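Local coordinates for protein phosphohistidine phosphatase SixA (Escherichia coli, PDB 1UJB) that removes phosphate from phosphohistidine, acting on the HPt domain of the ArcB sensor in the multistep His-Asp phosphorelay, at residues L33-L38 with G64-L69; A132-T137 with N147-P152; V43-V48 with V100-V105. All coordinates share one frame; numbering follows the deposited sequence.

In the fold
Interactions 2 and 3 belong to the same mixed sheet. Interaction 3 pairs the parallel strands 47-50 and 102-107. Interaction 2 pairs 133-138 with the outermost strand 144-150. Strand 2-7 lies between the two pairs. Interaction 1 packs helix 25-40 against the loop after helix 54-64. Its centre is about 14 Å from that of interaction 2 and about 12 Å from that of interaction 3. M34 and W37 touch the hairpin, and L69 touches I45. Along the chain interactions 1 and 3 alternate, and interaction 2 follows both. Interaction 1 thus touches both others: its helix packs on the hairpin, and its loop on the segment leading into strand 47-50.

Interaction 1. Residues L33-L38 with G64-L69; sequences LMANWL and GDCLNL. With CA (calcium ion), chain B.
C66 and L67 bring the segment 64-69, which follows helix 54-64, against helix 25-40, where A35, N36 and L38 receive them. D65 comes first among the residues that matter here. Its backbone O binds a calcium ion at 2.4 Å, and two waters are further ligands of the metal. The carboxylate takes no part in this; its OD2 forms a salt bridge with R32, on the same helix that the loop packs against. C66 makes the first direct contact. Its CB meets the methyl of A35, with A35 CB and C66 CB 3.9 Å apart. The same CB lies 3.5 Å from OD1 of N36. The CB of N36 points away from the loop, but the amide swings back and brings its oxygen to the cysteine. The sulfur of C66 is anti to its own carbonyl carbon (chi1 -48°). It passes alongside N36, with SG 4.1 Å from N36 OD1. L67 follows and is buried. Its CG stands anti to the backbone N (chi1 -163°), which sends both methyls toward the helix. CD1 lies 3.9 Å from the backbone O of A35. CD2 meets L38 CD1 at 3.9 Å, and the two leucines cross at a slant. Beyond the contact, L69 packs on L60 and V63 of helix 54-64 and on I45. A35 packs on V63 as well, so the two helices touch directly beside the loop. The contact is chiefly van der Waals. Two neighbouring helices that link successive parallel strands and pack beside each other on one sheet are typical of the alpha/beta fold of the histidine phosphatase superfamily.

Interaction 2. Residues A132-T137 with N147-P152; sequences AIASVT and NWQMSP
I133 and M150 form a hydrogen-bonded pair in the antiparallel beta hairpin of strands 133-138 and 144-150, at one edge of the sheet. I133 N reaches M150 O at 2.9 Å, and the return bond from M150 N to I133 O is equally short. Farther along, S135 N binds W148 O, and N147 N binds S135 O at 2.8 Å. A134 and Q149 form the non-hydrogen-bonded pair between. The main side-chain contact is S135 with W148. The indole CG takes the crowded position between backbone N and carbonyl carbon (chi1 45°), which folds the ring back across the neighbouring strand. S135 CB then sits over one ring face, 3.5 Å from the centroid of the six-membered ring. Near the turn, T137 OG1 lies 2.7 Å from N147 OD1, and the two side chains cross at about a right angle. T137 OG1 has Q2 OE1 of strand 2-7 as a hydrogen-bond partner. I133 packs on F4, M6 and L38, and M150 on M34 and W37. The rings of W148 and W37 meet with planes at about 90°, and their CH2 atoms are 3.7 Å apart.

Interaction 3. Residues V43-V48 with V100-V105; sequences VEIERV and VASVLV
The hydroxyl of S102 is set between its backbone N and carbonyl carbon (chi1 56°), which turns OG toward E44. E46 has CG anti to the backbone N (chi1 -174°), and the extended chain carries its carboxylate to V100 and A101, just before strand 102-107. S102 OG donates to E44 O at 2.6 Å, in the carbonyl plane and on a lone pair. It also accepts E46 N at 3.3 Å. With an alanine here, E44 O would probably lose its donor and E46 N keep just its weak bond to S102 O, holding segment 44-46 less firmly. A101 N donates to E46 OE1 at 3.0 Å; the bond is nearly straight but comes from above the carboxylate plane. The bent chain of R47 crosses V100 at about a right angle, with R47 CG 3.8 Å from V100 CG1. Its guanidinium forms salt bridges with E74 and E98. I45 CG2 packs on L104 CB at 3.8 Å. R47 N binds S102 O, and L104 N binds R47 O at 3.0 Å. R47 pairs with V103 and V48 with L104, the parallel register expected of central strands in the histidine phosphatase alpha/beta sheet.

Interaction 1. Residues L33-L38 with G64-L69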
# COMPACT_ATOMS: atom_id res chain seq x y z
N LEU A 33 2.06 -7.94 11.67
CA LEU A 33 1.53 -9.28 11.40
C LEU A 33 1.52 -9.52 9.88
O LEU A 33 1.90 -10.60 9.41
CB LEU A 33 0.11 -9.39 11.95
CG LEU A 33 -0.59 -10.75 11.82
CD1 LEU A 33 0.12 -11.80 12.67
CD2 LEU A 33 -2.04 -10.61 12.25
N MET A 34 1.11 -8.50 9.14
CA MET A 34 1.07 -8.57 7.68
C MET A 34 2.48 -8.57 7.09
O MET A 34 2.76 -9.31 6.15
CB MET A 34 0.27 -7.39 7.12
CG MET A 34 -1.21 -7.40 7.48
SD MET A 34 -2.08 -8.86 6.87
CE MET A 34 -1.76 -8.77 5.10
N ALA A 35 3.36 -7.73 7.65
CA ALA A 35 4.74 -7.64 7.19
C ALA A 35 5.43 -9.00 7.34
O ALA A 35 6.15 -9.43 6.45
CB ALA A 35 5.49 -6.57 7.99
N ASN A 36 5.18 -9.66 8.47
CA ASN A 36 5.75 -10.98 8.75
C ASN A 36 5.23 -12.02 7.78
O ASN A 36 5.95 -12.94 7.39
CB ASN A 36 5.44 -11.41 10.19
CG ASN A 36 6.47 -10.91 11.19
OD1 ASN A 36 7.65 -10.73 10.86
ND2 ASN A 36 6.03 -10.68 12.43
N TRP A 37 3.97 -11.87 7.38
CA TRP A 37 3.36 -12.79 6.44
C TRP A 37 3.96 -12.63 5.04
O TRP A 37 4.20 -13.62 4.34
CB TRP A 37 1.84 -12.60 6.42
CG TRP A 37 1.16 -13.46 5.41
CD1 TRP A 37 0.81 -14.78 5.56
CD2 TRP A 37 0.75 -13.08 4.10
NE1 TRP A 37 0.20 -15.23 4.41
CE2 TRP A 37 0.16 -14.21 3.49
CE3 TRP A 37 0.83 -11.88 3.37
CZ2 TRP A 37 -0.35 -14.18 2.20
CZ3 TRP A 37 0.33 -11.86 2.08
CH2 TRP A 37 -0.26 -13.00 1.51
N LEU A 38 4.22 -11.38 4.64
CA LEU A 38 4.83 -11.09 3.33
C LEU A 38 6.26 -11.64 3.29
O LEU A 38 6.79 -11.95 2.21
CB LEU A 38 4.89 -9.58 3.08
CG LEU A 38 3.70 -8.81 2.51
CD1 LEU A 38 4.13 -7.36 2.36
CD2 LEU A 38 3.29 -9.38 1.16
N GLY A 64 8.78 -1.95 7.94
CA GLY A 64 10.22 -1.98 7.73
C GLY A 64 10.99 -2.65 8.84
O GLY A 64 12.16 -2.98 8.67
N ASP A 65 10.35 -2.82 9.99
CA ASP A 65 10.96 -3.48 11.14
C ASP A 65 10.92 -4.99 11.02
O ASP A 65 11.69 -5.68 11.66
CB ASP A 65 10.24 -3.08 12.43
CG ASP A 65 10.75 -1.77 13.02
OD1 ASP A 65 11.86 -1.33 12.65
OD2 ASP A 65 10.04 -1.19 13.86
N CYS A 66 10.02 -5.51 10.18
CA CYS A 66 9.89 -6.96 10.01
C CYS A 66 10.24 -7.41 8.60
O CYS A 66 10.53 -8.58 8.37
CB CYS A 66 8.45 -7.39 10.32
SG CYS A 66 7.76 -6.73 11.85
N LEU A 67 10.20 -6.47 7.66
CA LEU A 67 10.48 -6.76 6.26
C LEU A 67 11.61 -5.87 5.75
O LEU A 67 11.73 -4.72 6.17
CB LEU A 67 9.21 -6.51 5.44
CG LEU A 67 9.11 -7.11 4.04
CD1 LEU A 67 9.18 -8.61 4.12
CD2 LEU A 67 7.82 -6.66 3.38
N ASN A 68 12.46 -6.42 4.88
CA ASN A 68 13.56 -5.66 4.32
C ASN A 68 13.05 -4.71 3.24
O ASN A 68 12.50 -5.14 2.23
CB ASN A 68 14.62 -6.60 3.73
CG ASN A 68 15.46 -7.26 4.79
OD1 ASN A 68 15.22 -8.41 5.18
ND2 ASN A 68 16.47 -6.53 5.28
N LEU A 69 13.21 -3.41 3.48
CA LEU A 69 12.76 -2.39 2.54
C LEU A 69 13.94 -1.50 2.19
O LEU A 69 14.88 -1.37 2.97
CB LEU A 69 11.64 -1.56 3.17
CG LEU A 69 10.38 -2.32 3.60
CD1 LEU A 69 9.42 -1.37 4.27
CD2 LEU A 69 9.72 -2.99 2.41
CA CA B . 13.06 -7.11 13.08
O HOH W 1 13.74 -4.97 14.18
O HOH W 2 12.39 -9.17 11.70

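Interaction 2. Residues A132-T137 with N147-P152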
# COMPACT_ATOMS: atom_id res chain seq x y z
N ALA A 132 -4.68 -4.23 5.29
CA ALA A 132 -4.94 -5.24 4.26
C ALA A 132 -4.07 -4.95 3.04
O ALA A 132 -3.76 -3.80 2.76
CB ALA A 132 -6.42 -5.24 3.86
N ILE A 133 -3.65 -6.00 2.33
CA ILE A 133 -2.81 -5.84 1.14
C ILE A 133 -3.38 -6.58 -0.07
O ILE A 133 -3.84 -7.71 0.04
CB ILE A 133 -1.37 -6.34 1.38
CG1 ILE A 133 -0.74 -5.59 2.56
CG2 ILE A 133 -0.52 -6.15 0.13
CD1 ILE A 133 0.59 -6.15 3.00
N ALA A 134 -3.37 -5.93 -1.22
CA ALA A 134 -3.86 -6.52 -2.46
C ALA A 134 -2.68 -6.63 -3.42
O ALA A 134 -1.86 -5.72 -3.49
CB ALA A 134 -4.95 -5.66 -3.06
N SER A 135 -2.56 -7.76 -4.10
CA SER A 135 -1.47 -7.95 -5.05
C SER A 135 -1.98 -7.81 -6.47
O SER A 135 -2.98 -8.42 -6.84
CB SER A 135 -0.83 -9.33 -4.88
OG SER A 135 0.03 -9.61 -5.96
N VAL A 136 -1.27 -7.03 -7.26
CA VAL A 136 -1.62 -6.76 -8.65
C VAL A 136 -0.38 -6.95 -9.51
O VAL A 136 0.72 -6.59 -9.10
CB VAL A 136 -2.13 -5.29 -8.83
CG1 VAL A 136 -2.19 -4.91 -10.31
CG2 VAL A 136 -3.51 -5.12 -8.21
N THR A 137 -0.55 -7.57 -10.68
CA THR A 137 0.56 -7.76 -11.61
C THR A 137 0.31 -6.77 -12.76
O THR A 137 -0.74 -6.81 -13.39
CB THR A 137 0.64 -9.21 -12.15
OG1 THR A 137 0.76 -10.11 -11.05
CG2 THR A 137 1.84 -9.38 -13.06
N ASN A 147 -4.50 -10.25 -8.40
CA ASN A 147 -4.15 -11.59 -7.94
C ASN A 147 -4.90 -12.07 -6.71
O ASN A 147 -5.54 -13.13 -6.74
CB ASN A 147 -2.64 -11.68 -7.69
CG ASN A 147 -1.83 -11.37 -8.93
OD1 ASN A 147 -0.81 -10.68 -8.87
ND2 ASN A 147 -2.28 -11.87 -10.09
N TRP A 148 -4.82 -11.30 -5.63
CA TRP A 148 -5.49 -11.66 -4.38
C TRP A 148 -5.43 -10.52 -3.38
O TRP A 148 -4.80 -9.49 -3.63
CB TRP A 148 -4.84 -12.90 -3.76
CG TRP A 148 -3.33 -12.89 -3.76
CD1 TRP A 148 -2.51 -13.60 -4.60
CD2 TRP A 148 -2.46 -12.13 -2.89
NE1 TRP A 148 -1.18 -13.33 -4.30
CE2 TRP A 148 -1.13 -12.44 -3.26
CE3 TRP A 148 -2.68 -11.24 -1.84
CZ2 TRP A 148 -0.02 -11.87 -2.62
CZ3 TRP A 148 -1.57 -10.67 -1.20
CH2 TRP A 148 -0.27 -10.99 -1.59
N GLN A 149 -6.06 -10.72 -2.22
CA GLN A 149 -6.07 -9.74 -1.15
C GLN A 149 -6.03 -10.50 0.18
O GLN A 149 -6.72 -11.50 0.35
CB GLN A 149 -7.32 -8.85 -1.22
CG GLN A 149 -7.33 -7.73 -0.17
CD GLN A 149 -8.54 -6.81 -0.25
OE1 GLN A 149 -8.44 -5.62 0.03
NE2 GLN A 149 -9.69 -7.37 -0.62
N MET A 150 -5.17 -10.04 1.08
CA MET A 150 -5.02 -10.66 2.39
C MET A 150 -5.25 -9.60 3.45
O MET A 150 -4.87 -8.44 3.27
CB MET A 150 -3.61 -11.24 2.51
CG MET A 150 -3.37 -12.11 3.74
SD MET A 150 -4.49 -13.51 3.84
CE MET A 150 -4.02 -14.42 2.35
N SER A 151 -5.87 -9.98 4.56
CA SER A 151 -6.15 -9.04 5.65
C SER A 151 -5.80 -9.62 7.02
O SER A 151 -5.65 -10.84 7.17
CB SER A 151 -7.62 -8.62 5.62
OG SER A 151 -8.46 -9.73 5.81
N PRO A 152 -5.63 -8.75 8.03
CA PRO A 152 -5.30 -9.18 9.39
C PRO A 152 -6.28 -10.19 9.96
O PRO A 152 -5.87 -11.18 10.57
CB PRO A 152 -5.33 -7.86 10.16
CG PRO A 152 -4.82 -6.90 9.16
CD PRO A 152 -5.59 -7.29 7.92

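Interaction 3. Residues V43-V48 with V100-V105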
# COMPACT_ATOMS: atom_id res chain seq x y z
N VAL A 43 8.72 -12.46 -0.32
CA VAL A 43 8.55 -11.22 -1.07
C VAL A 43 9.73 -10.26 -0.89
O VAL A 43 10.21 -10.07 0.23
CB VAL A 43 7.22 -10.53 -0.68
CG1 VAL A 43 7.14 -9.13 -1.27
CG2 VAL A 43 6.04 -11.37 -1.16
N GLU A 44 10.21 -9.72 -2.01
CA GLU A 44 11.30 -8.75 -2.00
C GLU A 44 10.81 -7.45 -2.62
O GLU A 44 10.46 -7.41 -3.80
CB GLU A 44 12.51 -9.28 -2.78
CG GLU A 44 13.18 -10.48 -2.15
CD GLU A 44 14.49 -10.84 -2.83
OE1 GLU A 44 14.45 -11.34 -3.98
OE2 GLU A 44 15.56 -10.60 -2.23
N ILE A 45 10.76 -6.39 -1.82
CA ILE A 45 10.29 -5.08 -2.27
C ILE A 45 11.45 -4.20 -2.76
O ILE A 45 12.41 -3.96 -2.03
CB ILE A 45 9.53 -4.35 -1.13
CG1 ILE A 45 8.33 -5.18 -0.67
CG2 ILE A 45 9.05 -2.98 -1.58
CD1 ILE A 45 7.34 -5.53 -1.79
N GLU A 46 11.35 -3.71 -3.99
CA GLU A 46 12.39 -2.88 -4.58
C GLU A 46 12.16 -1.37 -4.36
O GLU A 46 13.11 -0.62 -4.17
CB GLU A 46 12.52 -3.18 -6.07
CG GLU A 46 13.69 -2.47 -6.76
CD GLU A 46 13.82 -2.80 -8.24
OE1 GLU A 46 13.45 -3.92 -8.65
OE2 GLU A 46 14.32 -1.94 -9.00
N ARG A 47 10.90 -0.95 -4.40
CA ARG A 47 10.53 0.46 -4.24
C ARG A 47 9.31 0.60 -3.31
O ARG A 47 8.46 -0.29 -3.24
CB ARG A 47 10.20 1.08 -5.61
CG ARG A 47 11.36 1.08 -6.61
CD ARG A 47 12.40 2.13 -6.28
NE ARG A 47 11.95 3.45 -6.72
CZ ARG A 47 12.18 3.95 -7.93
NH1 ARG A 47 12.85 3.25 -8.82
NH2 ARG A 47 11.71 5.15 -8.25
N VAL A 48 9.24 1.72 -2.59
CA VAL A 48 8.14 1.98 -1.67
C VAL A 48 7.57 3.38 -1.89
O VAL A 48 8.32 4.36 -1.88
CB VAL A 48 8.59 1.91 -0.20
CG1 VAL A 48 7.39 2.02 0.73
CG2 VAL A 48 9.35 0.62 0.07
N VAL A 100 11.55 -1.82 -12.82
CA VAL A 100 11.33 -2.15 -11.41
C VAL A 100 10.54 -3.45 -11.29
O VAL A 100 9.56 -3.67 -12.00
CB VAL A 100 10.63 -0.99 -10.66
CG1 VAL A 100 10.27 -1.39 -9.25
CG2 VAL A 100 11.53 0.23 -10.63
N ALA A 101 11.02 -4.33 -10.42
CA ALA A 101 10.40 -5.63 -10.22
C ALA A 101 9.15 -5.62 -9.33
O ALA A 101 8.15 -6.27 -9.65
CB ALA A 101 11.43 -6.61 -9.67
N SER A 102 9.21 -4.88 -8.22
CA SER A 102 8.10 -4.81 -7.28
C SER A 102 8.04 -3.48 -6.56
O SER A 102 9.06 -2.83 -6.35
CB SER A 102 8.22 -5.93 -6.24
OG SER A 102 9.47 -5.85 -5.60
N VAL A 103 6.84 -3.12 -6.12
CA VAL A 103 6.59 -1.87 -5.43
C VAL A 103 5.59 -2.13 -4.32
O VAL A 103 4.72 -2.98 -4.46
CB VAL A 103 5.98 -0.83 -6.40
CG1 VAL A 103 5.62 0.46 -5.66
CG2 VAL A 103 6.93 -0.55 -7.55
N LEU A 104 5.72 -1.39 -3.22
CA LEU A 104 4.80 -1.47 -2.08
C LEU A 104 4.21 -0.08 -1.97
O LEU A 104 4.95 0.90 -1.87
CB LEU A 104 5.55 -1.80 -0.79
CG LEU A 104 4.71 -1.82 0.49
CD1 LEU A 104 3.58 -2.83 0.38
CD2 LEU A 104 5.61 -2.15 1.66
N VAL A 105 2.88 0.01 -2.02
CA VAL A 105 2.17 1.28 -1.93
C VAL A 105 1.35 1.30 -0.65
O VAL A 105 0.51 0.44 -0.45
CB VAL A 105 1.20 1.45 -3.13
CG1 VAL A 105 0.50 2.79 -3.05
CG2 VAL A 105 1.94 1.32 -4.45